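PDB 5FX8: linoleate 11-lipoxygenase from Gaeumannomyces graminis, which oxygenates linoleic and alpha-linolenic acids at a manganese centre, giving 11S- and 13R-hydroperoxy fatty acids, and converts the 11S product into the 13R one. Local coordinates for residues 219-223 against 356-360; 283-288 against 343-349; 266-270 against 506-510; 194-198 against 262-266; 303-308 against 438-443. All coordinates share one frame; numbering follows the deposited sequence.

Contact 1 (219-223 against 356-360); sequences YQKKY and DFPGS
K222 and Y223 leave neighbouring backbone positions with different first torsions, yet both end at D356: CG of K222 lies roughly anti to its own N (chi1 150°), with an extended chain beyond, while the ring of Y223 swings back beside its N (chi1 -55°). OD2 of D356 is the meeting point. The hydroxyl of Y223 donates to it at a modelled 2.5 Å between OH and OD2, a length that should not be pressed at this resolution. The oxygen lies at the edge of the tyrosine ring, in its plane, whereas the carboxylate is turned 79° against that ring. K222 and D356 reach toward each other from opposite directions, and NZ of K222 forms a salt bridge with OD2 of D356 at 3.1 Å, weak as a hydrogen bond. The same NZ donates to OH of Y219, 2.7 Å away, so the ammonium links the phenol of its own 3-10 turn to the carboxylate of helix 351-363. Lower down the lysine, CG rides over one face of the Y223 ring, toward its rim.

One turn further along the helix, S360 faces Y219, with OG 3.2 Å from the phenol OH. Apolar contact is slight: CD2 of Y219 meets CE1 of F357 at 4.1 Å, and F357 itself reaches on to M288 of helix 268-305. Q220 ties the 3-10 turn to that same long helix through N281. With a lysine and a phenol both serving one carboxylate oxygen, D356 is probably ionised, and the contact reads as a small polar cluster with a light aromatic contact beside it.

Contact 2 (283-288 against 343-349); sequences LFYSQM and WDQNFGL
W343 has its indole between two partners: F347 of its own segment lies across one face, CG above the centre of the six-membered ring, and the sulfur of M288 sits over the opposite face, SD 4.7 Å from that ring's centroid, a Met-aromatic contact. At the indole's edge, in its plane, comes CD2 of F284, 3.5 Å from CZ2 of W343; the two ring planes stand 64° apart, an oblique pairing. F284 in turn takes a methyl on its face, CD1 of L349 lying 3.9 Å from the ring centroid in a CH-pi contact. L283 touches F347 more lightly, CG to CE2 at 4.2 Å. M288 reaches the indole because its chain folds at chi2 and chi3.

A bent bond (139°) limits the rotation of the indole: NE1 of W343 donates to O of L349 at 2.6 Å, tying short helix 342-346 to the loop that follows it. Q287 meets the interface with the start of its chain, CB 4.0 Å from CZ3 of W343. Its amide turns away to M481 O and, weakly, to N482, while its backbone O accepts from ND1 of H290. Both N482 and H290 bind the manganese, so an apolar, aromatic wall backs a residue of the metal's second shell.

Contact 3 (266-270 against 506-510); sequences DDKDD and TAKGA
K508 NZ is gripped from several directions: it forms a salt bridge with OD2 of D266, donates to the backbone O of T261, and lies against the ring of Y262 in a cation-pi contact. The modelled 2.4 Å between K508 NZ and D266 OD2 is shorter than such a bond should be, so its exact length is doubtful, though the pairing of charges is plain. The two side chains cross at about a right angle. In K508 the bend at chi2 brings CD to 3.3 Å from OD2 of D266, and the turn at chi4 sets NZ.

D270 faces the root of the lysine instead of its tip. Its OD2 lies 3.3 Å from CB of K508 but 5.4 Å from NZ, too far for a direct bridge, although the opposite charges would probably still attract. Further along, CB of D269 comes 4.2 Å from CB of A510.

The place is the surface where helix 268-305 begins: D267 occupies its N-cap position, and D269 and D270 lie in its first turn. Against this end runs the loop between helices 485-490 and 526-539, with K508 reaching back to the short edge strand 261-262.

Contact 4 (194-198 against 262-266); sequences VVKKL and YTPLD
L198 points from its helix toward the 263-266 turn, and its CB and both methyls find partners. CB lies 4.3 Å from CD1 of L265. Past CG, held anti to the backbone N (chi1 -180°), the side chain forks: CD1 meets CB of P264 at 4.1 Å, the leucine and proline side chains crossing at about a right angle, and CD2 comes tip to tip with the methyl of T263, 3.8 Å from CG2. One leucine thus touches three successive residues of the turn.

A turn earlier in the helix, V194 adds its CG1 to the same patch. That methyl sits 3.7 Å from CG2 of T263 and equally far from CD1 of L265, the V194 and L265 side chains sliding past each other in opposite directions. L265 ends by laying CD1 against CB of K197, at 4.0 Å. Across the interface everything is van der Waals contact.

The polar bonds instead hold the turn in shape. It is a type I beta turn, closed by D266 N donating to T263 O, and the carboxylate of D266 folds back so that its OD1 accepts from T263 N at 2.6 Å.

Helix 192-199 therefore rests on the connection between edge strand 261-262 and the start of helix 268-305. P264 also touches W271 on that long helix, and L198 O accepts from R243, between two strands of the five-stranded sheet.

Contact 5 (303-308 against 438-443); sequences AAFRTL and NWIAEA
R306 and E442 make the charged link: NE of the arginine donates to OE2 of the glutamate at 2.9 Å, nearly straight at 159°. OE2 lies in the guanidinium plane, while the nitrogen approaches from above the carboxylate plane. A water bridges the same pair, weakly bound to NH2 of R306 and donating to OE2 of E442. Next to this, the methyl of T307 packs 3.6 Å from CB of E442, and CB of A304 sits over the five-membered ring of W439, 3.6 Å from its centroid, in a CH-pi contact. Two alanines, A303 and A443, let the backbones approach, their CB atoms 4.2 Å apart.

The next shell fixes these groups. OG1 of T307 donates to O of A303 at 2.7 Å, and NE1 of W439 donates to V300 O. E442 is further held by R67 and by the hydroxyl of Y72, and NH1 of R306 by F70 O, so this buried ion pair has several partners. A second water joins T307 O to ND2 of N438.

The last turn of helix 268-305 and the residues just after it pack against helix 434-444, with alanines at the closest approach; this long helix earlier carries manganese ligands H290 and H294 in the helical lipoxygenase fold.

Overall arrangement
Three contacts use helix 268-305: contact 3 at its start, contact 2 in its middle near the manganese, contact 5 at its far end, with about 56 Å between the centres of contacts 3 and 5. Contacts 2 and 5 are buried, one built of aromatic rings and sulfur, the other of alanines, tryptophan and a well-partnered ion pair. Contact 1, partly buried, leans on contact 2 through Q220 and F284 and adds a lysine-carboxylate-phenol cluster to its rings. Contacts 3 and 4 lie at the surface and share D266, which bridges to K508 in contact 3 and braces the turn of contact 4 from within; one contact is largely charged, the other without a hydrogen bond across its interface.

Contact 1 (219-223 against 356-360)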
# COMPACT_ATOMS: atom_id res chain seq x y z
N TYR A 219 -21.08 1.06 -16.88
CA TYR A 219 -21.49 2.21 -16.08
C TYR A 219 -20.58 3.42 -16.28
O TYR A 219 -21.01 4.55 -16.03
CB TYR A 219 -21.54 1.81 -14.59
CG TYR A 219 -22.22 2.82 -13.70
CD1 TYR A 219 -23.60 2.80 -13.53
CD2 TYR A 219 -21.49 3.80 -13.02
CE1 TYR A 219 -24.24 3.71 -12.72
CE2 TYR A 219 -22.12 4.73 -12.21
CZ TYR A 219 -23.50 4.69 -12.06
OH TYR A 219 -24.16 5.61 -11.26
N GLN A 220 -19.34 3.22 -16.70
CA GLN A 220 -18.46 4.36 -16.92
C GLN A 220 -18.82 5.15 -18.17
O GLN A 220 -18.19 6.15 -18.48
CB GLN A 220 -17.00 3.89 -16.99
CG GLN A 220 -16.53 3.20 -15.74
CD GLN A 220 -15.14 2.60 -15.85
OE1 GLN A 220 -14.26 3.12 -16.55
NE2 GLN A 220 -14.95 1.48 -15.18
N LYS A 221 -19.83 4.71 -18.91
CA LYS A 221 -20.38 5.49 -19.99
C LYS A 221 -20.90 6.83 -19.49
O LYS A 221 -20.86 7.83 -20.22
CB LYS A 221 -21.46 4.64 -20.64
CG LYS A 221 -22.18 5.18 -21.77
CD LYS A 221 -23.28 4.22 -22.15
CE LYS A 221 -24.07 3.84 -20.92
NZ LYS A 221 -25.31 3.09 -21.24
N LYS A 222 -21.35 6.88 -18.23
CA LYS A 222 -21.89 8.04 -17.54
C LYS A 222 -20.88 9.18 -17.33
O LYS A 222 -21.29 10.31 -17.06
CB LYS A 222 -22.46 7.56 -16.20
CG LYS A 222 -22.45 8.51 -15.06
CD LYS A 222 -22.92 7.85 -13.80
CE LYS A 222 -23.10 8.86 -12.69
NZ LYS A 222 -23.76 8.26 -11.50
N TYR A 223 -19.59 8.93 -17.51
CA TYR A 223 -18.55 9.91 -17.25
C TYR A 223 -17.92 10.40 -18.55
O TYR A 223 -17.88 9.69 -19.56
CB TYR A 223 -17.46 9.30 -16.36
CG TYR A 223 -18.00 8.73 -15.06
CD1 TYR A 223 -18.79 9.50 -14.23
CD2 TYR A 223 -17.76 7.42 -14.71
CE1 TYR A 223 -19.30 8.99 -13.09
CE2 TYR A 223 -18.27 6.89 -13.55
CZ TYR A 223 -19.03 7.69 -12.74
OH TYR A 223 -19.57 7.20 -11.57
N ASP A 356 -17.41 10.08 -7.74
CA ASP A 356 -18.82 9.71 -7.86
C ASP A 356 -19.01 8.19 -7.87
O ASP A 356 -20.05 7.70 -7.40
CB ASP A 356 -19.41 10.36 -9.12
CG ASP A 356 -20.80 9.82 -9.50
OD1 ASP A 356 -21.80 10.26 -8.89
OD2 ASP A 356 -20.89 8.99 -10.44
N PHE A 357 -18.03 7.43 -8.33
CA PHE A 357 -18.27 6.00 -8.50
C PHE A 357 -18.56 5.22 -7.20
O PHE A 357 -19.56 4.49 -7.17
CB PHE A 357 -17.11 5.39 -9.28
CG PHE A 357 -17.30 3.97 -9.59
CD1 PHE A 357 -18.13 3.59 -10.62
CD2 PHE A 357 -16.67 3.00 -8.85
CE1 PHE A 357 -18.32 2.28 -10.92
CE2 PHE A 357 -16.86 1.69 -9.13
CZ PHE A 357 -17.68 1.32 -10.17
N PRO A 358 -17.75 5.30 -6.13
CA PRO A 358 -18.11 4.52 -4.92
C PRO A 358 -19.40 4.95 -4.25
O PRO A 358 -20.05 4.13 -3.59
CB PRO A 358 -16.90 4.75 -4.00
CG PRO A 358 -16.28 6.00 -4.52
CD PRO A 358 -16.43 5.93 -5.99
N GLY A 359 -19.78 6.22 -4.36
CA GLY A 359 -21.08 6.64 -3.90
C GLY A 359 -22.21 6.06 -4.73
O GLY A 359 -23.26 5.73 -4.18
N SER A 360 -22.04 5.96 -6.04
CA SER A 360 -23.04 5.29 -6.87
C SER A 360 -23.17 3.82 -6.50
O SER A 360 -24.28 3.28 -6.47
CB SER A 360 -22.69 5.37 -8.34
OG SER A 360 -22.57 6.69 -8.76

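Contact 2 (283-288 against 343-349)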
# COMPACT_ATOMS: atom_id res chain seq x y z
N LEU A 283 -8.88 -0.68 -14.41
CA LEU A 283 -8.07 0.08 -13.46
C LEU A 283 -8.90 1.15 -12.76
O LEU A 283 -8.82 1.32 -11.54
CB LEU A 283 -6.87 0.69 -14.18
CG LEU A 283 -5.80 1.31 -13.26
CD1 LEU A 283 -5.34 0.39 -12.10
CD2 LEU A 283 -4.61 1.71 -14.09
N PHE A 284 -9.70 1.89 -13.53
CA PHE A 284 -10.60 2.84 -12.90
C PHE A 284 -11.46 2.15 -11.86
O PHE A 284 -11.64 2.66 -10.74
CB PHE A 284 -11.45 3.50 -13.96
CG PHE A 284 -12.52 4.39 -13.42
CD1 PHE A 284 -13.78 3.90 -13.13
CD2 PHE A 284 -12.27 5.73 -13.25
CE1 PHE A 284 -14.75 4.72 -12.66
CE2 PHE A 284 -13.24 6.56 -12.79
CZ PHE A 284 -14.47 6.07 -12.49
N TYR A 285 -12.01 0.98 -12.21
CA TYR A 285 -12.91 0.27 -11.31
C TYR A 285 -12.21 -0.10 -10.01
O TYR A 285 -12.73 0.13 -8.93
CB TYR A 285 -13.47 -0.98 -11.97
CG TYR A 285 -14.30 -1.83 -11.03
CD1 TYR A 285 -13.71 -2.82 -10.24
CD2 TYR A 285 -15.67 -1.65 -10.92
CE1 TYR A 285 -14.45 -3.57 -9.38
CE2 TYR A 285 -16.42 -2.41 -10.07
CZ TYR A 285 -15.80 -3.37 -9.30
OH TYR A 285 -16.54 -4.14 -8.45
N SER A 286 -11.04 -0.73 -10.12
CA SER A 286 -10.40 -1.27 -8.93
C SER A 286 -9.99 -0.15 -8.01
O SER A 286 -10.20 -0.20 -6.78
CB SER A 286 -9.21 -2.13 -9.33
OG SER A 286 -8.09 -1.34 -9.64
N GLN A 287 -9.46 0.92 -8.60
CA GLN A 287 -9.04 2.02 -7.76
C GLN A 287 -10.22 2.68 -7.08
O GLN A 287 -10.10 3.18 -5.96
CB GLN A 287 -8.21 3.02 -8.56
CG GLN A 287 -6.87 2.45 -8.98
CD GLN A 287 -6.28 1.48 -7.95
OE1 GLN A 287 -5.88 1.89 -6.86
NE2 GLN A 287 -6.23 0.19 -8.29
N MET A 288 -11.38 2.69 -7.71
CA MET A 288 -12.41 3.50 -7.08
C MET A 288 -13.39 2.67 -6.28
O MET A 288 -14.00 3.16 -5.32
CB MET A 288 -13.12 4.33 -8.14
CG MET A 288 -12.23 5.44 -8.66
SD MET A 288 -11.53 6.40 -7.31
CE MET A 288 -9.86 5.99 -7.40
N TRP A 343 -4.72 12.18 -9.24
CA TRP A 343 -5.65 11.47 -10.10
C TRP A 343 -5.82 12.22 -11.41
O TRP A 343 -5.58 11.65 -12.48
CB TRP A 343 -7.00 11.26 -9.41
CG TRP A 343 -8.00 10.54 -10.30
CD1 TRP A 343 -8.84 11.10 -11.20
CD2 TRP A 343 -8.23 9.12 -10.39
NE1 TRP A 343 -9.57 10.15 -11.85
CE2 TRP A 343 -9.23 8.92 -11.37
CE3 TRP A 343 -7.71 8.00 -9.72
CZ2 TRP A 343 -9.72 7.65 -11.70
CZ3 TRP A 343 -8.18 6.74 -10.07
CH2 TRP A 343 -9.19 6.58 -11.03
N ASP A 344 -6.18 13.51 -11.34
CA ASP A 344 -6.38 14.31 -12.55
C ASP A 344 -5.15 14.28 -13.43
O ASP A 344 -5.26 14.15 -14.64
CB ASP A 344 -6.74 15.76 -12.20
CG ASP A 344 -8.20 15.94 -11.86
OD1 ASP A 344 -9.04 15.11 -12.28
OD2 ASP A 344 -8.52 16.93 -11.18
N GLN A 345 -3.97 14.38 -12.82
CA GLN A 345 -2.72 14.37 -13.56
C GLN A 345 -2.54 13.10 -14.37
O GLN A 345 -1.94 13.13 -15.44
CB GLN A 345 -1.53 14.53 -12.62
CG GLN A 345 -1.40 15.83 -11.89
CD GLN A 345 -0.35 15.75 -10.77
OE1 GLN A 345 0.57 14.93 -10.82
NE2 GLN A 345 -0.51 16.59 -9.74
N ASN A 346 -3.01 11.95 -13.87
CA ASN A 346 -2.63 10.69 -14.50
C ASN A 346 -3.76 9.89 -15.12
O ASN A 346 -3.52 9.14 -16.06
CB ASN A 346 -1.92 9.80 -13.49
CG ASN A 346 -0.64 10.39 -13.02
OD1 ASN A 346 0.38 10.24 -13.67
ND2 ASN A 346 -0.67 11.07 -11.90
N PHE A 347 -4.97 9.99 -14.63
CA PHE A 347 -6.02 9.12 -15.13
C PHE A 347 -6.87 9.84 -16.16
O PHE A 347 -6.88 11.08 -16.26
CB PHE A 347 -6.89 8.63 -13.98
CG PHE A 347 -6.22 7.62 -13.10
CD1 PHE A 347 -5.24 7.99 -12.20
CD2 PHE A 347 -6.60 6.29 -13.14
CE1 PHE A 347 -4.65 7.06 -11.39
CE2 PHE A 347 -6.03 5.36 -12.32
CZ PHE A 347 -5.05 5.74 -11.45
N GLY A 348 -7.59 9.03 -16.94
CA GLY A 348 -8.46 9.43 -18.01
C GLY A 348 -9.70 10.18 -17.58
O GLY A 348 -9.96 11.26 -18.09
N LEU A 349 -10.44 9.63 -16.65
CA LEU A 349 -11.63 10.27 -16.11
C LEU A 349 -11.27 11.26 -15.00
O LEU A 349 -10.35 11.02 -14.21
CB LEU A 349 -12.58 9.22 -15.56
CG LEU A 349 -13.10 8.21 -16.56
CD1 LEU A 349 -14.29 7.51 -15.99
CD2 LEU A 349 -13.49 8.85 -17.86

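Contact 3 (266-270 against 506-510)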
# COMPACT_ATOMS: atom_id res chain seq x y z
N ASP A 266 -10.25 -10.39 -34.56
CA ASP A 266 -9.96 -9.11 -35.17
C ASP A 266 -8.49 -9.01 -35.54
O ASP A 266 -7.68 -9.86 -35.17
CB ASP A 266 -10.30 -7.95 -34.22
CG ASP A 266 -11.76 -7.62 -34.18
OD1 ASP A 266 -12.48 -8.24 -33.39
OD2 ASP A 266 -12.19 -6.72 -34.91
N ASP A 267 -8.14 -7.94 -36.24
CA ASP A 267 -6.74 -7.66 -36.47
C ASP A 267 -6.00 -7.62 -35.15
O ASP A 267 -6.55 -7.28 -34.11
CB ASP A 267 -6.56 -6.33 -37.22
CG ASP A 267 -7.07 -6.38 -38.67
OD1 ASP A 267 -7.78 -7.35 -39.02
OD2 ASP A 267 -6.78 -5.44 -39.45
N LYS A 268 -4.72 -7.97 -35.21
CA LYS A 268 -3.89 -8.03 -34.02
C LYS A 268 -3.97 -6.73 -33.22
O LYS A 268 -4.23 -6.75 -32.01
CB LYS A 268 -2.46 -8.36 -34.44
CG LYS A 268 -1.45 -8.58 -33.31
CD LYS A 268 -0.94 -7.23 -32.73
CE LYS A 268 0.54 -7.14 -32.36
NZ LYS A 268 0.99 -5.70 -32.28
N ASP A 269 -3.75 -5.59 -33.87
CA ASP A 269 -3.73 -4.33 -33.13
C ASP A 269 -5.11 -3.94 -32.65
O ASP A 269 -5.23 -3.32 -31.60
CB ASP A 269 -3.17 -3.20 -33.98
CG ASP A 269 -1.72 -3.41 -34.30
OD1 ASP A 269 -1.01 -3.97 -33.44
OD2 ASP A 269 -1.30 -3.03 -35.41
N ASP A 270 -6.16 -4.30 -33.37
CA ASP A 270 -7.49 -4.00 -32.86
C ASP A 270 -7.77 -4.77 -31.58
O ASP A 270 -8.30 -4.21 -30.61
CB ASP A 270 -8.56 -4.30 -33.89
CG ASP A 270 -8.59 -3.29 -35.01
OD1 ASP A 270 -7.94 -2.23 -34.89
OD2 ASP A 270 -9.26 -3.55 -36.02
N THR A 506 -13.34 4.35 -34.54
CA THR A 506 -14.66 4.24 -35.15
C THR A 506 -14.75 3.16 -36.22
O THR A 506 -15.84 2.94 -36.75
CB THR A 506 -15.09 5.58 -35.75
OG1 THR A 506 -14.09 6.05 -36.68
CG2 THR A 506 -15.25 6.59 -34.68
N ALA A 507 -13.65 2.49 -36.56
CA ALA A 507 -13.66 1.37 -37.51
C ALA A 507 -12.61 0.37 -37.06
O ALA A 507 -12.09 0.45 -35.96
CB ALA A 507 -13.41 1.86 -38.94
N LYS A 508 -12.27 -0.57 -37.94
CA LYS A 508 -11.31 -1.62 -37.59
C LYS A 508 -9.95 -1.36 -38.24
O LYS A 508 -9.48 -2.09 -39.10
CB LYS A 508 -11.87 -2.98 -37.97
CG LYS A 508 -13.14 -3.36 -37.22
CD LYS A 508 -12.88 -3.56 -35.72
CE LYS A 508 -14.12 -4.00 -34.94
NZ LYS A 508 -14.17 -5.47 -34.70
N GLY A 509 -9.30 -0.31 -37.77
CA GLY A 509 -7.97 0.03 -38.25
C GLY A 509 -7.13 0.78 -37.23
O GLY A 509 -7.63 1.61 -36.48
N ALA A 510 -5.83 0.50 -37.22
CA ALA A 510 -4.94 1.11 -36.25
C ALA A 510 -3.50 1.05 -36.76
O ALA A 510 -2.74 0.15 -36.40
CB ALA A 510 -5.08 0.41 -34.90

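Contact 4 (194-198 against 262-266)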
# COMPACT_ATOMS: atom_id res chain seq x y z
N VAL A 194 -17.98 -15.89 -36.00
CA VAL A 194 -16.82 -15.56 -35.20
C VAL A 194 -16.81 -16.42 -33.94
O VAL A 194 -15.79 -17.02 -33.59
CB VAL A 194 -16.81 -14.06 -34.86
CG1 VAL A 194 -15.49 -13.66 -34.34
CG2 VAL A 194 -17.14 -13.25 -36.06
N VAL A 195 -17.95 -16.49 -33.26
CA VAL A 195 -18.04 -17.30 -32.04
C VAL A 195 -17.73 -18.75 -32.34
O VAL A 195 -17.05 -19.42 -31.56
CB VAL A 195 -19.43 -17.14 -31.40
CG1 VAL A 195 -19.49 -17.86 -30.09
CG2 VAL A 195 -19.75 -15.69 -31.18
N LYS A 196 -18.19 -19.27 -33.47
CA LYS A 196 -17.93 -20.67 -33.77
C LYS A 196 -16.46 -20.91 -34.06
O LYS A 196 -15.88 -21.89 -33.57
CB LYS A 196 -18.80 -21.12 -34.94
CG LYS A 196 -18.54 -22.53 -35.41
CD LYS A 196 -19.11 -23.54 -34.46
CE LYS A 196 -20.60 -23.41 -34.37
NZ LYS A 196 -21.09 -24.49 -33.51
N LYS A 197 -15.83 -20.03 -34.85
CA LYS A 197 -14.41 -20.26 -35.12
C LYS A 197 -13.54 -20.03 -33.89
O LYS A 197 -12.43 -20.57 -33.83
CB LYS A 197 -13.92 -19.37 -36.28
CG LYS A 197 -14.56 -19.70 -37.60
CD LYS A 197 -13.71 -19.33 -38.79
CE LYS A 197 -13.22 -17.92 -38.68
NZ LYS A 197 -11.94 -17.76 -39.43
N LEU A 198 -14.01 -19.27 -32.91
CA LEU A 198 -13.21 -18.97 -31.73
C LEU A 198 -13.41 -19.98 -30.60
O LEU A 198 -12.46 -20.36 -29.91
CB LEU A 198 -13.55 -17.56 -31.25
CG LEU A 198 -12.83 -17.02 -30.02
CD1 LEU A 198 -11.41 -16.75 -30.32
CD2 LEU A 198 -13.50 -15.77 -29.63
N TYR A 262 -15.02 -6.24 -30.39
CA TYR A 262 -13.78 -6.88 -30.80
C TYR A 262 -13.69 -8.32 -30.32
O TYR A 262 -14.38 -8.75 -29.39
CB TYR A 262 -12.58 -6.10 -30.26
CG TYR A 262 -12.48 -4.68 -30.73
CD1 TYR A 262 -13.16 -3.67 -30.07
CD2 TYR A 262 -11.69 -4.35 -31.80
CE1 TYR A 262 -13.06 -2.39 -30.49
CE2 TYR A 262 -11.58 -3.08 -32.21
CZ TYR A 262 -12.27 -2.11 -31.56
OH TYR A 262 -12.16 -0.82 -31.97
N THR A 263 -12.79 -9.06 -30.94
CA THR A 263 -12.63 -10.48 -30.68
C THR A 263 -11.16 -10.78 -30.90
O THR A 263 -10.48 -10.01 -31.58
CB THR A 263 -13.55 -11.31 -31.62
OG1 THR A 263 -14.89 -11.30 -31.12
CG2 THR A 263 -13.12 -12.68 -31.74
N PRO A 264 -10.62 -11.85 -30.31
CA PRO A 264 -9.27 -12.29 -30.71
C PRO A 264 -9.14 -12.64 -32.19
O PRO A 264 -8.04 -12.94 -32.63
CB PRO A 264 -9.02 -13.51 -29.83
CG PRO A 264 -9.86 -13.30 -28.65
CD PRO A 264 -11.07 -12.53 -29.09
N LEU A 265 -10.23 -12.63 -32.96
CA LEU A 265 -10.17 -12.84 -34.40
C LEU A 265 -10.09 -11.54 -35.20
O LEU A 265 -9.92 -11.60 -36.42
CB LEU A 265 -11.39 -13.65 -34.87
CG LEU A 265 -11.47 -15.08 -34.35
CD1 LEU A 265 -12.60 -15.78 -35.04
CD2 LEU A 265 -10.15 -15.80 -34.58
N ASP A 266 -10.25 -10.39 -34.56
CA ASP A 266 -9.96 -9.11 -35.17
C ASP A 266 -8.49 -9.01 -35.54
O ASP A 266 -7.68 -9.86 -35.17
CB ASP A 266 -10.30 -7.95 -34.22
CG ASP A 266 -11.76 -7.62 -34.18
OD1 ASP A 266 -12.48 -8.24 -33.39
OD2 ASP A 266 -12.19 -6.72 -34.91

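Contact 5 (303-308 against 438-443)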
# COMPACT_ATOMS: atom_id res chain seq x y z
N ALA A 303 -18.25 2.66 15.10
CA ALA A 303 -19.28 2.13 15.96
C ALA A 303 -18.65 1.43 17.17
O ALA A 303 -19.11 1.61 18.30
CB ALA A 303 -20.19 1.21 15.14
N ALA A 304 -17.55 0.69 16.96
CA ALA A 304 -16.88 0.04 18.09
C ALA A 304 -16.29 1.06 19.05
O ALA A 304 -16.43 0.92 20.27
CB ALA A 304 -15.78 -0.91 17.61
N PHE A 305 -15.60 2.08 18.54
CA PHE A 305 -14.96 3.05 19.43
C PHE A 305 -15.99 3.77 20.30
O PHE A 305 -15.72 4.09 21.45
CB PHE A 305 -14.15 4.04 18.61
CG PHE A 305 -13.20 4.87 19.40
CD1 PHE A 305 -12.02 4.34 19.88
CD2 PHE A 305 -13.46 6.22 19.62
CE1 PHE A 305 -11.15 5.13 20.57
CE2 PHE A 305 -12.58 7.01 20.31
CZ PHE A 305 -11.43 6.48 20.78
N ARG A 306 -17.18 4.00 19.77
CA ARG A 306 -18.27 4.59 20.53
C ARG A 306 -18.93 3.67 21.55
O ARG A 306 -19.84 4.12 22.25
CB ARG A 306 -19.33 5.11 19.56
CG ARG A 306 -18.83 6.27 18.72
CD ARG A 306 -19.91 6.83 17.89
NE ARG A 306 -21.15 6.94 18.65
CZ ARG A 306 -21.51 8.00 19.37
NH1 ARG A 306 -20.73 9.07 19.43
NH2 ARG A 306 -22.65 7.98 20.02
N THR A 307 -18.51 2.41 21.70
CA THR A 307 -19.28 1.46 22.52
C THR A 307 -18.41 0.53 23.35
O THR A 307 -18.76 0.22 24.49
CB THR A 307 -20.20 0.59 21.65
OG1 THR A 307 -19.45 0.06 20.54
CG2 THR A 307 -21.42 1.34 21.16
N LEU A 308 -17.31 0.03 22.79
CA LEU A 308 -16.37 -0.78 23.54
C LEU A 308 -15.44 0.11 24.34
O LEU A 308 -15.03 1.18 23.89
CB LEU A 308 -15.52 -1.66 22.63
CG LEU A 308 -16.22 -2.44 21.54
CD1 LEU A 308 -15.20 -3.15 20.72
CD2 LEU A 308 -17.13 -3.39 22.20
N ASN A 438 -23.59 -3.71 22.60
CA ASN A 438 -23.79 -2.31 22.22
C ASN A 438 -23.12 -2.01 20.90
O ASN A 438 -23.70 -1.32 20.07
CB ASN A 438 -23.26 -1.37 23.29
CG ASN A 438 -24.17 -1.30 24.45
OD1 ASN A 438 -25.28 -1.79 24.39
ND2 ASN A 438 -23.70 -0.70 25.53
N TRP A 439 -21.91 -2.50 20.70
CA TRP A 439 -21.26 -2.34 19.40
C TRP A 439 -22.16 -2.83 18.28
O TRP A 439 -22.26 -2.18 17.23
CB TRP A 439 -19.94 -3.09 19.40
CG TRP A 439 -19.22 -3.10 18.14
CD1 TRP A 439 -19.24 -2.13 17.19
CD2 TRP A 439 -18.36 -4.12 17.67
NE1 TRP A 439 -18.42 -2.48 16.15
CE2 TRP A 439 -17.87 -3.71 16.41
CE3 TRP A 439 -17.94 -5.35 18.17
CZ2 TRP A 439 -16.98 -4.47 15.66
CZ3 TRP A 439 -17.07 -6.11 17.43
CH2 TRP A 439 -16.60 -5.67 16.18
N ILE A 440 -22.81 -3.97 18.46
CA ILE A 440 -23.61 -4.50 17.36
C ILE A 440 -24.85 -3.64 17.14
O ILE A 440 -25.21 -3.32 16.01
CB ILE A 440 -23.98 -5.96 17.63
CG1 ILE A 440 -22.73 -6.76 17.95
CG2 ILE A 440 -24.68 -6.54 16.44
CD1 ILE A 440 -21.74 -6.76 16.87
N ALA A 441 -25.51 -3.25 18.23
CA ALA A 441 -26.67 -2.39 18.10
C ALA A 441 -26.30 -1.03 17.48
O ALA A 441 -27.02 -0.50 16.64
CB ALA A 441 -27.31 -2.22 19.48
N GLU A 442 -25.16 -0.48 17.88
CA GLU A 442 -24.67 0.79 17.37
C GLU A 442 -24.35 0.69 15.89
O GLU A 442 -24.61 1.62 15.12
CB GLU A 442 -23.43 1.19 18.17
CG GLU A 442 -22.69 2.43 17.73
CD GLU A 442 -23.17 3.69 18.42
OE1 GLU A 442 -23.80 3.58 19.49
OE2 GLU A 442 -22.89 4.81 17.90
N ALA A 443 -23.74 -0.43 15.48
CA ALA A 443 -23.45 -0.63 14.07
C ALA A 443 -24.73 -0.66 13.28
O ALA A 443 -24.86 0.02 12.26
CB ALA A 443 -22.67 -1.91 13.87
O HOH W 1 -24.66 6.72 18.51
O HOH W 2 -21.29 -0.03 25.82